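Local coordinates for intestinal fatty acid binding protein (Rattus norvegicus, PDB 1ICM) that binds long-chain fatty acids such as myristate inside a beta barrel, probably to solubilise and carry them within cells of the intestinal lining, at residues D3-F17 against Y117-E131. Sequence-based numbering, arbitrary orientation.
With MYR (myristic acid), chain B.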
ATOM      1  N   ASP A   3       8.598 -11.058  -5.215  1.00 21.99           N
ATOM      2  CA  ASP A   3       8.560 -11.187  -6.666  1.00 18.90           C
ATOM      3  C   ASP A   3       7.277 -11.790  -7.161  1.00 20.17           C
ATOM      4  O   ASP A   3       6.818 -12.823  -6.689  1.00 23.00           O
ATOM      5  CB  ASP A   3       9.643 -12.182  -7.162  1.00 22.74           C
ATOM      6  CG  ASP A   3      10.908 -11.934  -6.433  1.00 25.95           C
ATOM      7  OD1 ASP A   3      11.684 -11.060  -6.824  1.00 31.19           O
ATOM      8  OD2 ASP A   3      10.981 -12.719  -5.367  1.00 20.23           O
ATOM      9  N   GLY A   4       6.699 -11.175  -8.175  1.00 15.46           N
ATOM     10  CA  GLY A   4       5.474 -11.835  -8.603  1.00 15.73           C
ATOM     11  C   GLY A   4       4.264 -10.905  -8.778  1.00 15.57           C
ATOM     12  O   GLY A   4       4.361  -9.702  -8.522  1.00 14.81           O
ATOM     13  N   THR A   5       3.164 -11.519  -9.243  1.00 11.05           N
ATOM     14  CA  THR A   5       1.946 -10.806  -9.492  1.00 11.31           C
ATOM     15  C   THR A   5       1.005 -11.163  -8.405  1.00 12.52           C
ATOM     16  O   THR A   5       0.895 -12.363  -8.189  1.00 14.24           O
ATOM     17  CB  THR A   5       1.441 -11.051 -10.921  1.00 12.85           C
ATOM     18  OG1 THR A   5       2.392 -10.413 -11.772  1.00 12.52           O
ATOM     19  CG2 THR A   5       0.122 -10.309 -11.068  1.00 16.69           C
ATOM     20  N   TRP A   6       0.410 -10.143  -7.747  1.00 10.89           N
ATOM     21  CA  TRP A   6      -0.468 -10.382  -6.599  1.00  9.23           C
ATOM     22  C   TRP A   6      -1.811  -9.695  -6.844  1.00  8.84           C
ATOM     23  O   TRP A   6      -1.842  -8.564  -7.323  1.00 14.67           O
ATOM     24  CB  TRP A   6       0.201  -9.730  -5.379  1.00  7.85           C
ATOM     25  CG  TRP A   6       1.585 -10.259  -5.029  1.00 10.21           C
ATOM     26  CD1 TRP A   6       2.783  -9.756  -5.462  1.00 13.80           C
ATOM     27  CD2 TRP A   6       1.883 -11.378  -4.187  1.00  9.62           C
ATOM     28  NE1 TRP A   6       3.826 -10.515  -4.975  1.00 10.77           N
ATOM     29  CE2 TRP A   6       3.295 -11.507  -4.164  1.00  9.82           C
ATOM     30  CE3 TRP A   6       1.102 -12.320  -3.479  1.00 10.61           C
ATOM     31  CZ2 TRP A   6       3.913 -12.523  -3.409  1.00 10.86           C
ATOM     32  CZ3 TRP A   6       1.715 -13.318  -2.728  1.00 12.97           C
ATOM     33  CH2 TRP A   6       3.110 -13.411  -2.725  1.00  8.53           C
ATOM     34  N   LYS A   7      -2.913 -10.349  -6.482  1.00 11.96           N
ATOM     35  CA  LYS A   7      -4.254  -9.818  -6.695  1.00 12.16           C
ATOM     36  C   LYS A   7      -5.008  -9.792  -5.390  1.00 11.70           C
ATOM     37  O   LYS A   7      -5.087 -10.772  -4.635  1.00 11.60           O
ATOM     38  CB  LYS A   7      -5.041 -10.653  -7.700  1.00 17.12           C
ATOM     39  CG  LYS A   7      -6.467 -10.172  -7.997  1.00 35.21           C
ATOM     40  CD  LYS A   7      -6.606  -9.098  -9.083  1.00 46.41           C
ATOM     41  CE  LYS A   7      -8.010  -8.922  -9.672  1.00 53.12           C
ATOM     42  NZ  LYS A   7      -8.039  -8.419 -11.067  1.00 55.26           N
ATOM     43  N   VAL A   8      -5.613  -8.644  -5.110  1.00 11.22           N
ATOM     44  CA  VAL A   8      -6.312  -8.584  -3.834  1.00 11.09           C
ATOM     45  C   VAL A   8      -7.400  -9.622  -3.652  1.00 14.62           C
ATOM     46  O   VAL A   8      -8.128  -9.877  -4.599  1.00 15.19           O
ATOM     47  CB  VAL A   8      -6.796  -7.155  -3.564  1.00 12.77           C
ATOM     48  CG1 VAL A   8      -7.955  -6.813  -4.511  1.00 19.80           C
ATOM     49  CG2 VAL A   8      -7.199  -6.994  -2.091  1.00 15.02           C
ATOM     50  N   ASP A   9      -7.526 -10.194  -2.445  1.00 15.51           N
ATOM     51  CA  ASP A   9      -8.514 -11.205  -2.152  1.00 14.41           C
ATOM     52  C   ASP A   9      -9.528 -10.764  -1.097  1.00 20.62           C
ATOM     53  O   ASP A   9     -10.733 -10.981  -1.261  1.00 18.04           O
ATOM     54  CB  ASP A   9      -7.747 -12.416  -1.631  1.00 12.62           C
ATOM     55  CG  ASP A   9      -8.658 -13.547  -1.278  1.00 20.50           C
ATOM     56  OD1 ASP A   9      -9.394 -13.992  -2.248  1.00 24.51           O
ATOM     57  OD2 ASP A   9      -8.698 -14.031  -0.181  1.00 21.52           O
ATOM     58  N   ARG A  10      -9.071 -10.169   0.018  1.00 15.14           N
ATOM     59  CA  ARG A  10      -9.997  -9.721   1.044  1.00 13.10           C
ATOM     60  C   ARG A  10      -9.408  -8.559   1.824  1.00 11.49           C
ATOM     61  O   ARG A  10      -8.190  -8.335   1.762  1.00 11.87           O
ATOM     62  CB  ARG A  10     -10.450 -10.815   1.980  1.00 14.00           C
ATOM     63  CG  ARG A  10      -9.233 -11.483   2.594  1.00 16.01           C
ATOM     64  CD  ARG A  10      -9.552 -12.827   3.263  1.00 20.78           C
ATOM     65  NE  ARG A  10      -8.396 -13.350   3.993  1.00 17.43           N
ATOM     66  CZ  ARG A  10      -7.324 -13.981   3.470  1.00 21.44           C
ATOM     67  NH1 ARG A  10      -7.216 -14.229   2.169  1.00 14.60           N
ATOM     68  NH2 ARG A  10      -6.322 -14.415   4.237  1.00 19.85           N
ATOM     69  N   ASN A  11     -10.278  -7.841   2.526  1.00 12.13           N
ATOM     70  CA  ASN A  11      -9.833  -6.695   3.317  1.00  8.60           C
ATOM     71  C   ASN A  11     -10.318  -6.832   4.739  1.00 10.89           C
ATOM     72  O   ASN A  11     -11.281  -7.570   5.010  1.00 14.14           O
ATOM     73  CB  ASN A  11     -10.510  -5.419   2.812  1.00 12.51           C
ATOM     74  CG  ASN A  11     -10.357  -5.224   1.316  1.00 19.12           C
ATOM     75  OD1 ASN A  11      -9.270  -5.187   0.720  1.00 19.28           O
ATOM     76  ND2 ASN A  11     -11.506  -5.066   0.683  1.00 27.57           N
ATOM     77  N   GLU A  12      -9.664  -6.093   5.630  1.00 10.37           N
ATOM     78  CA  GLU A  12     -10.088  -6.085   7.018  1.00 13.65           C
ATOM     79  C   GLU A  12     -10.145  -4.637   7.483  1.00  8.09           C
ATOM     80  O   GLU A  12      -9.157  -3.928   7.310  1.00  8.97           O
ATOM     81  CB  GLU A  12      -9.174  -6.924   7.928  1.00 21.28           C
ATOM     82  CG  GLU A  12      -9.426  -8.429   7.710  1.00 26.73           C
ATOM     83  CD  GLU A  12      -8.670  -9.350   8.645  1.00 31.09           C
ATOM     84  OE1 GLU A  12      -8.258  -8.742   9.727  1.00 22.69           O
ATOM     85  OE2 GLU A  12      -8.467 -10.527   8.403  1.00 33.48           O
ATOM     86  N   ASN A  13     -11.323  -4.209   7.947  1.00 10.12           N
ATOM     87  CA  ASN A  13     -11.539  -2.845   8.418  1.00  7.75           C
ATOM     88  C   ASN A  13     -11.146  -1.761   7.456  1.00 11.59           C
ATOM     89  O   ASN A  13     -10.811  -0.642   7.857  1.00 13.14           O
ATOM     90  CB  ASN A  13     -10.722  -2.683   9.701  1.00 12.55           C
ATOM     91  CG  ASN A  13     -11.331  -1.706  10.682  1.00 22.30           C
ATOM     92  OD1 ASN A  13     -12.565  -1.652  10.888  1.00 18.77           O
ATOM     93  ND2 ASN A  13     -10.428  -0.931  11.287  1.00 19.59           N
ATOM     94  N   TYR A  14     -11.158  -2.037   6.137  1.00  8.25           N
ATOM     95  CA  TYR A  14     -10.739  -1.056   5.170  1.00  7.31           C
ATOM     96  C   TYR A  14     -11.664   0.164   5.049  1.00 11.91           C
ATOM     97  O   TYR A  14     -11.240   1.316   4.835  1.00 11.45           O
ATOM     98  CB  TYR A  14     -10.494  -1.840   3.850  1.00  8.65           C
ATOM     99  CG  TYR A  14      -9.757  -1.035   2.821  1.00 11.21           C
ATOM    100  CD1 TYR A  14      -8.638  -0.277   3.172  1.00 12.21           C
ATOM    101  CD2 TYR A  14     -10.146  -1.011   1.484  1.00 11.37           C
ATOM    102  CE1 TYR A  14      -7.906   0.468   2.244  1.00 14.46           C
ATOM    103  CE2 TYR A  14      -9.420  -0.288   0.541  1.00 14.60           C
ATOM    104  CZ  TYR A  14      -8.303   0.470   0.901  1.00 14.19           C
ATOM    105  OH  TYR A  14      -7.581   1.167  -0.051  1.00 11.72           O
ATOM    106  N   GLU A  15     -12.963  -0.055   5.151  1.00 11.67           N
ATOM    107  CA  GLU A  15     -13.804   1.122   5.026  1.00 14.91           C
ATOM    108  C   GLU A  15     -13.633   2.099   6.169  1.00 15.54           C
ATOM    109  O   GLU A  15     -13.624   3.279   5.900  1.00 14.16           O
ATOM    110  CB  GLU A  15     -15.311   0.817   4.858  1.00 24.63           C
ATOM    111  CG  GLU A  15     -15.668   0.300   3.438  1.00 28.69           C
ATOM    112  CD  GLU A  15     -17.110  -0.115   3.315  1.00 34.25           C
ATOM    113  OE1 GLU A  15     -18.009   0.528   3.825  1.00 37.32           O
ATOM    114  OE2 GLU A  15     -17.283  -1.238   2.635  1.00 29.85           O
ATOM    115  N   LYS A  16     -13.503   1.623   7.415  1.00 15.36           N
ATOM    116  CA  LYS A  16     -13.315   2.502   8.567  1.00 12.21           C
ATOM    117  C   LYS A  16     -11.996   3.240   8.391  1.00 15.16           C
ATOM    118  O   LYS A  16     -11.858   4.431   8.680  1.00 13.24           O
ATOM    119  CB  LYS A  16     -13.274   1.703   9.854  1.00 17.51           C
ATOM    120  CG  LYS A  16     -14.627   1.600  10.542  1.00 35.08           C
ATOM    121  CD  LYS A  16     -15.145   2.939  11.079  1.00 49.20           C
ATOM    122  CE  LYS A  16     -16.617   2.961  11.491  1.00 55.25           C
ATOM    123  NZ  LYS A  16     -17.269   4.287  11.428  1.00 58.04           N
ATOM    124  N   PHE A  17     -10.997   2.533   7.872  1.00 10.55           N
ATOM    125  CA  PHE A  17      -9.709   3.174   7.654  1.00  9.45           C
ATOM    126  C   PHE A  17      -9.836   4.304   6.644  1.00 14.06           C
ATOM    127  O   PHE A  17      -9.304   5.416   6.811  1.00 13.04           O
ATOM    128  CB  PHE A  17      -8.652   2.116   7.226  1.00  8.55           C
ATOM    129  CG  PHE A  17      -7.338   2.750   6.845  1.00  7.65           C
ATOM    130  CD1 PHE A  17      -7.092   3.243   5.568  1.00  9.34           C
ATOM    131  CD2 PHE A  17      -6.338   2.882   7.808  1.00 12.18           C
ATOM    132  CE1 PHE A  17      -5.878   3.832   5.232  1.00 15.22           C
ATOM    133  CE2 PHE A  17      -5.122   3.496   7.511  1.00 13.30           C
ATOM    134  CZ  PHE A  17      -4.902   3.983   6.226  1.00 14.67           C
ATOM    135  N   TYR A 117      -1.927  -1.439   7.339  1.00  7.32           N
ATOM    136  CA  TYR A 117      -1.726  -0.001   7.487  1.00 12.25           C
ATOM    137  C   TYR A 117      -2.238   0.462   8.870  1.00  7.75           C
ATOM    138  O   TYR A 117      -3.206  -0.073   9.434  1.00  8.36           O
ATOM    139  CB  TYR A 117      -2.573   0.844   6.486  1.00 15.85           C
ATOM    140  CG  TYR A 117      -2.663   0.396   5.032  1.00 17.47           C
ATOM    141  CD1 TYR A 117      -1.506   0.284   4.256  1.00 18.82           C
ATOM    142  CD2 TYR A 117      -3.895   0.130   4.429  1.00 19.40           C
ATOM    143  CE1 TYR A 117      -1.566  -0.109   2.916  1.00 20.64           C
ATOM    144  CE2 TYR A 117      -3.972  -0.245   3.083  1.00 21.25           C
ATOM    145  CZ  TYR A 117      -2.803  -0.383   2.328  1.00 27.25           C
ATOM    146  OH  TYR A 117      -2.851  -0.774   1.005  1.00 35.20           O
ATOM    147  N   THR A 118      -1.652   1.544   9.359  1.00  8.21           N
ATOM    148  CA  THR A 118      -2.165   2.163  10.578  1.00  8.98           C
ATOM    149  C   THR A 118      -2.164   3.683  10.355  1.00  6.34           C
ATOM    150  O   THR A 118      -1.240   4.270   9.784  1.00  8.16           O
ATOM    151  CB  THR A 118      -1.379   1.881  11.891  1.00 16.37           C
ATOM    152  OG1 THR A 118      -0.035   2.288  11.693  1.00 16.88           O
ATOM    153  CG2 THR A 118      -1.417   0.403  12.276  1.00 16.33           C
ATOM    154  N   TYR A 119      -3.221   4.303  10.862  1.00  8.03           N
ATOM    155  CA  TYR A 119      -3.354   5.742  10.749  1.00  7.72           C
ATOM    156  C   TYR A 119      -4.293   6.253  11.856  1.00  7.51           C
ATOM    157  O   TYR A 119      -5.416   5.737  12.011  1.00 10.53           O
ATOM    158  CB  TYR A 119      -3.954   6.124   9.378  1.00  7.90           C
ATOM    159  CG  TYR A 119      -4.195   7.612   9.211  1.00  6.92           C
ATOM    160  CD1 TYR A 119      -3.146   8.493   8.936  1.00  5.12           C
ATOM    161  CD2 TYR A 119      -5.493   8.108   9.225  1.00  7.87           C
ATOM    162  CE1 TYR A 119      -3.284   9.867   8.730  1.00  6.76           C
ATOM    163  CE2 TYR A 119      -5.661   9.477   8.996  1.00 11.88           C
ATOM    164  CZ  TYR A 119      -4.588  10.348   8.783  1.00 13.18           C
ATOM    165  OH  TYR A 119      -4.802  11.690   8.556  1.00 17.05           O
ATOM    166  N   GLU A 120      -3.775   7.192  12.660  1.00 10.12           N
ATOM    167  CA  GLU A 120      -4.496   7.835  13.731  1.00 10.47           C
ATOM    168  C   GLU A 120      -5.215   6.881  14.611  1.00 11.95           C
ATOM    169  O   GLU A 120      -6.360   7.108  14.956  1.00 14.05           O
ATOM    170  CB  GLU A 120      -5.514   8.816  13.157  1.00 10.70           C
ATOM    171  CG  GLU A 120      -4.825  10.040  12.553  1.00 13.71           C
ATOM    172  CD  GLU A 120      -4.174  10.839  13.648  1.00 33.67           C
ATOM    173  OE1 GLU A 120      -5.068  11.455  14.394  1.00 43.02           O
ATOM    174  OE2 GLU A 120      -2.965  10.902  13.810  1.00 36.36           O
ATOM    175  N   GLY A 121      -4.575   5.771  14.942  1.00 11.48           N
ATOM    176  CA  GLY A 121      -5.257   4.822  15.808  1.00  8.95           C
ATOM    177  C   GLY A 121      -6.152   3.768  15.168  1.00 12.06           C
ATOM    178  O   GLY A 121      -6.782   2.969  15.889  1.00 12.19           O
ATOM    179  N   VAL A 122      -6.191   3.728  13.821  1.00 10.11           N
ATOM    180  CA  VAL A 122      -7.026   2.719  13.166  1.00  8.60           C
ATOM    181  C   VAL A 122      -6.089   1.875  12.292  1.00  8.11           C
ATOM    182  O   VAL A 122      -5.151   2.404  11.659  1.00 11.21           O
ATOM    183  CB  VAL A 122      -8.009   3.408  12.205  1.00 13.74           C
ATOM    184  CG1 VAL A 122      -8.920   2.363  11.571  1.00 16.69           C
ATOM    185  CG2 VAL A 122      -8.860   4.370  13.032  1.00 18.81           C
ATOM    186  N   GLU A 123      -6.401   0.582  12.319  1.00  9.60           N
ATOM    187  CA  GLU A 123      -5.613  -0.393  11.553  1.00 10.69           C
ATOM    188  C   GLU A 123      -6.488  -0.978  10.442  1.00 11.76           C
ATOM    189  O   GLU A 123      -7.699  -1.158  10.621  1.00 15.92           O
ATOM    190  CB  GLU A 123      -5.289  -1.565  12.525  1.00 15.21           C
ATOM    191  CG  GLU A 123      -4.428  -2.713  11.947  1.00 21.56           C
ATOM    192  CD  GLU A 123      -4.497  -3.988  12.776  1.00 28.61           C
ATOM    193  OE1 GLU A 123      -5.148  -4.160  13.791  1.00 27.76           O
ATOM    194  OE2 GLU A 123      -3.757  -4.943  12.300  1.00 32.99           O
ATOM    195  N   ALA A 124      -5.873  -1.322   9.312  1.00 12.45           N
ATOM    196  CA  ALA A 124      -6.624  -1.963   8.232  1.00 11.76           C
ATOM    197  C   ALA A 124      -5.666  -2.941   7.559  1.00 14.67           C
ATOM    198  O   ALA A 124      -4.451  -2.743   7.590  1.00 13.04           O
ATOM    199  CB  ALA A 124      -7.023  -0.986   7.138  1.00 13.24           C
ATOM    200  N   LYS A 125      -6.182  -3.980   6.905  1.00 12.40           N
ATOM    201  CA  LYS A 125      -5.326  -4.882   6.144  1.00 11.84           C
ATOM    202  C   LYS A 125      -5.988  -5.167   4.785  1.00 16.64           C
ATOM    203  O   LYS A 125      -7.244  -5.187   4.631  1.00 14.52           O
ATOM    204  CB  LYS A 125      -5.246  -6.264   6.758  1.00 15.91           C
ATOM    205  CG  LYS A 125      -4.923  -6.276   8.230  1.00 20.01           C
ATOM    206  CD  LYS A 125      -4.111  -7.525   8.508  1.00 28.68           C
ATOM    207  CE  LYS A 125      -4.389  -8.116   9.876  1.00 41.14           C
ATOM    208  NZ  LYS A 125      -4.191  -7.184  10.994  1.00 48.53           N
ATOM    209  N   ARG A 126      -5.105  -5.418   3.820  1.00 10.40           N
ATOM    210  CA  ARG A 126      -5.463  -5.856   2.472  1.00  9.67           C
ATOM    211  C   ARG A 126      -4.655  -7.133   2.248  1.00  8.76           C
ATOM    212  O   ARG A 126      -3.436  -7.079   2.357  1.00  9.32           O
ATOM    213  CB  ARG A 126      -5.176  -4.839   1.384  1.00 12.39           C
ATOM    214  CG  ARG A 126      -5.988  -3.573   1.682  1.00 13.63           C
ATOM    215  CD  ARG A 126      -6.357  -2.786   0.425  1.00 15.30           C
ATOM    216  NE  ARG A 126      -7.509  -3.396  -0.241  1.00 14.36           N
ATOM    217  CZ  ARG A 126      -7.845  -2.959  -1.442  1.00 13.29           C
ATOM    218  NH1 ARG A 126      -7.105  -1.962  -1.970  1.00 12.26           N
ATOM    219  NH2 ARG A 126      -8.900  -3.476  -2.052  1.00 10.57           N
ATOM    220  N   ILE A 127      -5.313  -8.252   1.981  1.00  9.12           N
ATOM    221  CA  ILE A 127      -4.577  -9.507   1.745  1.00 11.61           C
ATOM    222  C   ILE A 127      -4.639  -9.938   0.271  1.00 13.22           C
ATOM    223  O   ILE A 127      -5.728 -10.000  -0.313  1.00 11.75           O
ATOM    224  CB  ILE A 127      -5.169 -10.517   2.721  1.00 11.59           C
ATOM    225  CG1 ILE A 127      -4.946 -10.006   4.156  1.00 16.22           C
ATOM    226  CG2 ILE A 127      -4.578 -11.913   2.466  1.00 11.39           C
ATOM    227  CD1 ILE A 127      -5.818 -10.673   5.215  1.00 17.82           C
ATOM    228  N   PHE A 128      -3.506 -10.259  -0.368  1.00 14.85           N
ATOM    229  CA  PHE A 128      -3.453 -10.630  -1.774  1.00  9.59           C
ATOM    230  C   PHE A 128      -3.076 -12.083  -1.996  1.00 16.30           C
ATOM    231  O   PHE A 128      -2.359 -12.633  -1.146  1.00 18.79           O
ATOM    232  CB  PHE A 128      -2.294  -9.846  -2.422  1.00  9.53           C
ATOM    233  CG  PHE A 128      -2.446  -8.338  -2.287  1.00 13.61           C
ATOM    234  CD1 PHE A 128      -2.302  -7.673  -1.060  1.00 15.26           C
ATOM    235  CD2 PHE A 128      -2.753  -7.556  -3.404  1.00 13.29           C
ATOM    236  CE1 PHE A 128      -2.459  -6.281  -0.954  1.00 14.67           C
ATOM    237  CE2 PHE A 128      -2.926  -6.169  -3.324  1.00 13.76           C
ATOM    238  CZ  PHE A 128      -2.776  -5.528  -2.088  1.00 12.49           C
ATOM    239  N   LYS A 129      -3.542 -12.684  -3.102  1.00 12.95           N
ATOM    240  CA  LYS A 129      -3.191 -14.056  -3.422  1.00 10.83           C
ATOM    241  C   LYS A 129      -2.250 -13.997  -4.590  1.00 10.59           C
ATOM    242  O   LYS A 129      -2.355 -13.108  -5.413  1.00 11.54           O
ATOM    243  CB  LYS A 129      -4.378 -14.918  -3.786  1.00 13.91           C
ATOM    244  CG  LYS A 129      -4.993 -15.567  -2.558  1.00 18.25           C
ATOM    245  CD  LYS A 129      -6.242 -16.331  -2.959  1.00 26.60           C
ATOM    246  CE  LYS A 129      -7.167 -16.573  -1.775  1.00 31.86           C
ATOM    247  NZ  LYS A 129      -6.471 -17.228  -0.650  1.00 31.75           N
ATOM    248  N   LYS A 130      -1.298 -14.918  -4.650  1.00 14.97           N
ATOM    249  CA  LYS A 130      -0.386 -14.889  -5.782  1.00 15.24           C
ATOM    250  C   LYS A 130      -1.108 -15.484  -6.989  1.00 20.92           C
ATOM    251  O   LYS A 130      -1.866 -16.446  -6.876  1.00 22.55           O
ATOM    252  CB  LYS A 130       0.849 -15.726  -5.465  1.00 20.76           C
ATOM    253  CG  LYS A 130       2.144 -15.119  -5.986  1.00 24.91           C
ATOM    254  CD  LYS A 130       3.288 -16.030  -5.560  1.00 30.41           C
ATOM    255  CE  LYS A 130       4.655 -15.395  -5.544  1.00 29.31           C
ATOM    256  NZ  LYS A 130       5.528 -16.200  -4.675  1.00 28.00           N
ATOM    257  N   GLU A 131      -0.897 -14.892  -8.164  1.00 24.47           N
ATOM    258  CA  GLU A 131      -1.468 -15.283  -9.447  1.00 29.51           C
ATOM    259  C   GLU A 131      -0.903 -16.612  -9.937  1.00 42.49           C
ATOM    260  O   GLU A 131      -1.071 -16.904 -11.150  1.00 52.61           O
ATOM    261  CB  GLU A 131      -1.090 -14.238 -10.521  1.00 33.32           C
ATOM    262  CG  GLU A 131      -1.904 -14.322 -11.820  1.00 51.67           C
ATOM    263  CD  GLU A 131      -3.064 -13.368 -11.819  1.00 67.04           C
ATOM    264  OE1 GLU A 131      -3.696 -13.392 -10.670  1.00 67.61           O
ATOM    265  OE2 GLU A 131      -3.355 -12.657 -12.777  1.00 73.69           O
ATOM    266  OXT GLU A 131      -0.286 -17.341  -9.127  1.00 45.67           O
TER
HETATM  267  C1  MYR B 133       4.234   1.090  -2.798  1.00 27.61           C
HETATM  268  O1  MYR B 133       3.510   0.327  -3.547  1.00 24.74           O
HETATM  269  O2  MYR B 133       5.161   0.637  -2.175  1.00 28.44           O
HETATM  270  C2  MYR B 133       3.840   2.563  -2.786  1.00 24.53           C
HETATM  271  C3  MYR B 133       3.409   3.098  -1.434  1.00 27.21           C
HETATM  272  C4  MYR B 133       2.158   2.441  -0.861  1.00 29.37           C
HETATM  273  C5  MYR B 133       1.679   3.025   0.468  1.00 28.92           C
HETATM  274  C6  MYR B 133       0.240   2.595   0.759  1.00 31.92           C
HETATM  275  C7  MYR B 133      -0.618   3.615   1.491  1.00 31.57           C
HETATM  276  C8  MYR B 133      -2.007   3.684   0.860  1.00 30.64           C
HETATM  277  C9  MYR B 133      -3.108   3.673   1.895  1.00 32.29           C
HETATM  278  C10 MYR B 133      -4.449   3.208   1.351  1.00 36.89           C
HETATM  279  C11 MYR B 133      -5.315   4.386   0.951  1.00 43.89           C
HETATM  280  C12 MYR B 133      -6.525   4.067   0.092  1.00 48.14           C
HETATM  281  C13 MYR B 133      -7.217   5.359  -0.311  1.00 56.15           C
HETATM  282  C14 MYR B 133      -8.570   5.186  -0.980  1.00 62.28           C
HETATM  283  O   HOH W   1     -11.165  -5.796  -2.424  1.00 29.08           O
HETATM  284  O   HOH W   2      -4.946  -0.004  -0.823  1.00 18.40           O
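Phe17 packs on Ala124 and Tyr119: Phe17 CB meets Ala124 CB at 3.5 Å, and Phe17 CE2 reaches Tyr119 CB at 3.4 Å. With CG anti to the backbone N (chi1 174°), Phe17 places its ring against the hairpin of strands 112-119 and 122-130. The Phe17 and Tyr117 rings meet obliquely, planes 36° apart. Phe17, Ile127 and Arg126 carry the largest buried areas of the contact.

Arg126 lays its guanidinium face to face against the Tyr14 ring, with Tyr14 CE2 over the centre of the group, 3.6 Å from its plane, while Arg126 CD makes a CH-pi contact over the Tyr14 ring face. Arg126 NE donates to Asn11 OD1 at 2.7 Å; that oxygen lies in the guanidinium plane, although NE stands above the amide carbonyl plane. A water accepts from Arg126 NH1 and also bonds Tyr14 OH and Tyr117 OH, and Asp34 pairs with Arg126 NH2. A leucine here would probably leave Asp34 without its ionic mate and Asn11 OD1 without its donor.

Ile127 lies on the opposite face of the sheet, CG2 against one face of the Arg10 guanidinium, 3.5 Å from NH1. Ile127 O accepts from Asp9 N at 2.8 Å and weakly from Arg10 N, which defines a classic beta bulge. Glu112 pairs with both Arg10 and Lys129.

Strands 4-12 and 122-130 thus join first to last, antiparallel, in the barrel of this lipocalin-related family. Strands 37-43 and 112-119 flank the pair, and helix 14-21 follows closely on strand 4-12 and brings Tyr14 and Phe17 beside the myristate tail, Tyr14 OH lying 3.1 Å from MYR C12.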